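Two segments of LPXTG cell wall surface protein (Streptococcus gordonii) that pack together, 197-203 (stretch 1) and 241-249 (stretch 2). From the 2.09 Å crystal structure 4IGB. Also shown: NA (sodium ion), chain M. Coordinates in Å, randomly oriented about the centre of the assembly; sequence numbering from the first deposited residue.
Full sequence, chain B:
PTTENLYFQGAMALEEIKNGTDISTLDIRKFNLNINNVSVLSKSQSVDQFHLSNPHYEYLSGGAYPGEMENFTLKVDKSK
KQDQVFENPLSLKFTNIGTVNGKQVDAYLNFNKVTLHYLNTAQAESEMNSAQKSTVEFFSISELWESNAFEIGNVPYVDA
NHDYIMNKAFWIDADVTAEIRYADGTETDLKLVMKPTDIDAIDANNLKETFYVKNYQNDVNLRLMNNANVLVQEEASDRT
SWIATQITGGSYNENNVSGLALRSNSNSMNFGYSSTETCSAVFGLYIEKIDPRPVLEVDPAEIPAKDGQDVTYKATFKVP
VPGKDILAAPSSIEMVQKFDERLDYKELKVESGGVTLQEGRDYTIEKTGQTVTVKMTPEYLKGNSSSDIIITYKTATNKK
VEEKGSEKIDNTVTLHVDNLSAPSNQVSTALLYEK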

# COMPACT_ATOMS: atom_id res chain seq x y z
N THR B 197 -8.75 -6.54 7.85
CA THR B 197 -9.26 -7.88 8.12
C THR B 197 -10.14 -7.87 9.37
O THR B 197 -10.08 -6.96 10.18
CB THR B 197 -8.13 -8.89 8.35
OG1 THR B 197 -7.39 -8.50 9.51
CG2 THR B 197 -7.20 -8.93 7.15
N ASP B 198 -10.95 -8.91 9.52
CA ASP B 198 -11.69 -9.09 10.75
C ASP B 198 -12.60 -7.93 11.06
O ASP B 198 -12.77 -7.56 12.23
CB ASP B 198 -10.76 -9.32 11.95
CG ASP B 198 -11.50 -9.90 13.15
OD1 ASP B 198 -12.44 -10.69 12.91
OD2 ASP B 198 -11.19 -9.54 14.31
N ILE B 199 -13.21 -7.35 10.03
CA ILE B 199 -14.21 -6.32 10.26
C ILE B 199 -15.53 -7.00 10.61
O ILE B 199 -16.30 -7.35 9.70
CB ILE B 199 -14.42 -5.44 9.02
CG1 ILE B 199 -13.08 -4.90 8.53
CG2 ILE B 199 -15.45 -4.33 9.32
CD1 ILE B 199 -12.24 -4.29 9.64
N ASP B 200 -15.80 -7.18 11.90
CA ASP B 200 -16.83 -8.13 12.33
C ASP B 200 -17.51 -7.81 13.65
O ASP B 200 -18.34 -8.58 14.12
CB ASP B 200 -16.25 -9.54 12.39
CG ASP B 200 -15.54 -9.84 13.71
OD1 ASP B 200 -15.02 -8.90 14.33
OD2 ASP B 200 -15.50 -11.02 14.14
N ALA B 201 -17.17 -6.68 14.27
CA ALA B 201 -17.77 -6.36 15.56
C ALA B 201 -19.10 -5.64 15.41
O ALA B 201 -19.23 -4.74 14.60
CB ALA B 201 -16.81 -5.54 16.42
N ILE B 202 -20.08 -6.08 16.20
CA ILE B 202 -21.37 -5.43 16.28
C ILE B 202 -21.82 -5.47 17.73
O ILE B 202 -21.76 -6.52 18.37
CB ILE B 202 -22.40 -6.16 15.38
CG1 ILE B 202 -21.90 -6.22 13.93
CG2 ILE B 202 -23.78 -5.50 15.48
CD1 ILE B 202 -22.90 -6.77 12.94
N ASP B 203 -22.25 -4.34 18.27
CA ASP B 203 -22.67 -4.32 19.68
C ASP B 203 -24.19 -4.20 19.81
O ASP B 203 -24.90 -4.20 18.81
CB ASP B 203 -21.94 -3.22 20.47
CG ASP B 203 -22.32 -1.81 20.05
OD1 ASP B 203 -23.29 -1.64 19.28
OD2 ASP B 203 -21.64 -0.85 20.50
N SER B 241 -17.67 2.66 2.55
CA SER B 241 -17.44 1.98 3.81
C SER B 241 -17.66 0.49 3.67
O SER B 241 -18.51 0.06 2.89
CB SER B 241 -18.39 2.50 4.89
OG SER B 241 -18.12 3.86 5.20
N TRP B 242 -16.90 -0.29 4.43
CA TRP B 242 -17.12 -1.72 4.51
C TRP B 242 -17.57 -2.07 5.91
O TRP B 242 -16.84 -1.85 6.88
CB TRP B 242 -15.86 -2.48 4.08
CG TRP B 242 -15.66 -2.35 2.61
CD1 TRP B 242 -16.17 -3.17 1.64
CD2 TRP B 242 -14.96 -1.30 1.92
NE1 TRP B 242 -15.80 -2.71 0.39
CE2 TRP B 242 -15.06 -1.57 0.54
CE3 TRP B 242 -14.25 -0.17 2.34
CZ2 TRP B 242 -14.47 -0.75 -0.42
CZ3 TRP B 242 -13.66 0.64 1.38
CH2 TRP B 242 -13.78 0.34 0.02
N ILE B 243 -18.79 -2.58 6.02
CA ILE B 243 -19.47 -2.65 7.31
C ILE B 243 -19.68 -4.09 7.76
O ILE B 243 -20.11 -4.92 6.97
CB ILE B 243 -20.80 -1.90 7.25
CG1 ILE B 243 -20.55 -0.44 6.83
CG2 ILE B 243 -21.52 -1.97 8.61
CD1 ILE B 243 -21.77 0.30 6.34
N ALA B 244 -19.34 -4.37 9.01
CA ALA B 244 -19.45 -5.71 9.57
C ALA B 244 -20.87 -6.26 9.52
O ALA B 244 -21.83 -5.53 9.74
CB ALA B 244 -18.94 -5.74 11.00
N THR B 245 -20.99 -7.56 9.25
CA THR B 245 -22.29 -8.22 9.31
C THR B 245 -22.30 -9.45 10.22
O THR B 245 -23.37 -9.88 10.66
CB THR B 245 -22.82 -8.62 7.91
OG1 THR B 245 -21.91 -9.55 7.31
CG2 THR B 245 -22.96 -7.40 7.02
N GLN B 246 -21.14 -10.01 10.51
CA GLN B 246 -21.10 -11.22 11.32
C GLN B 246 -19.73 -11.51 11.92
O GLN B 246 -18.71 -11.02 11.43
CB GLN B 246 -21.56 -12.43 10.50
CG GLN B 246 -20.76 -12.66 9.23
CD GLN B 246 -21.03 -14.02 8.59
OE1 GLN B 246 -21.97 -14.18 7.80
NE2 GLN B 246 -20.22 -15.00 8.94
N ILE B 247 -19.72 -12.30 12.98
CA ILE B 247 -18.49 -12.75 13.61
C ILE B 247 -17.69 -13.61 12.64
O ILE B 247 -18.26 -14.42 11.91
CB ILE B 247 -18.80 -13.58 14.85
CG1 ILE B 247 -19.74 -12.81 15.77
CG2 ILE B 247 -17.52 -13.93 15.59
CD1 ILE B 247 -19.08 -11.63 16.39
N THR B 248 -16.38 -13.42 12.62
CA THR B 248 -15.49 -14.26 11.82
C THR B 248 -14.30 -14.63 12.68
O THR B 248 -13.71 -13.77 13.34
CB THR B 248 -14.94 -13.52 10.57
OG1 THR B 248 -14.41 -12.25 10.96
CG2 THR B 248 -16.04 -13.32 9.55
N GLY B 249 -13.93 -15.91 12.68
CA GLY B 249 -12.78 -16.34 13.44
C GLY B 249 -11.75 -17.02 12.56
O GLY B 249 -12.09 -17.63 11.54
NA NA M . -13.22 -11.98 15.09
O HOH W 1 -18.47 -9.13 9.18
O HOH W 2 -10.96 -12.79 15.56

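What holds the two stretches together at their polar end? A sodium ion takes one oxygen from each of three residues: Asp-198 OD1 at 2.6 Å, Asp-200 OD2 at 2.7 Å and the backbone Thr-248 O at 2.5 Å. Water 2 lies 2.5 Å from the ion through its O atom, and one further ligand comes from elsewhere in the structure. The cation explains why oxygens that would otherwise repel can sit near each other: Thr-248 O is 3.4 Å from both Asp-198 OD1 and Asp-200 OD2, with no hydrogen bond in either pair.

How do the two aspartates reach the same ion? They use different rotamers from different backbone settings. Asp-198, with positive phi (59°), has its CA-to-CB bond sideways to stretch 2, and a t rotamer (chi1 -164°) carries the carboxylate closer, so that OD1 meets the metal. Asp-200 adopts p, at 85°, with chi2 at -29°. This places OD2 where it serves two partners at once, the sodium and the backbone amide of Thr-248, whose N donates to OD2 over 3.0 Å with a nearly straight angle of 170°. The carboxylate thus grips both the amide and, through the metal, the carbonyl of one residue. Asp-200 CB is also tightly placed, 3.0 Å from Gln-246 O.

What does the side chain of Thr-248 add? Its p rotamer (chi1 50°) puts OG1 3.2 Å from Asp-198 OD1, in a weak hydrogen bond whose proton has another acceptor within reach, so this link is less secure than the amide bond. The same hydroxyl lies 3.6 Å from Asp-200 CB, packed against the second aspartate as well as facing the first.

Why does a residue as small as Ala-244 matter so much here? Its CA-to-CB bond points toward stretch 1, and Ala-244 CA is 4.5 Å from Asp-200 CA, the closest such approach between the stretches. The methyl therefore meets backbone directly: CB is 3.4 Å from Ile-199 O and 3.5 Å from Asp-200 CA. Two isoleucines add apolar contacts, Ile-199 CG2 at 4.1 Å and Ile-202 CG1 at 4.2 Å from Ala-244 CB. Both have chi1 in m but differ at chi2. In Ile-199 chi2 is also m (-49°), and the end of the side chain leads away although CG2 stays 3.7 Å from Trp-242 O. In Ile-202 chi2 is t (-174°), which extends the chain so that CD1 comes 3.6 Å from Ala-244 O and 3.9 Å from Thr-245 C.

What links the backbones of the two stretches beside Ala-244? Water 1 bridges the gap. Its O atom donates to Ile-199 O and to Gln-246 O, each at 2.9 Å, and accepts from Thr-245 N at 3.0 Å. Thr-245 and Gln-246 direct their CA-to-CB bonds away from stretch 1, leaving their backbone to make these contacts.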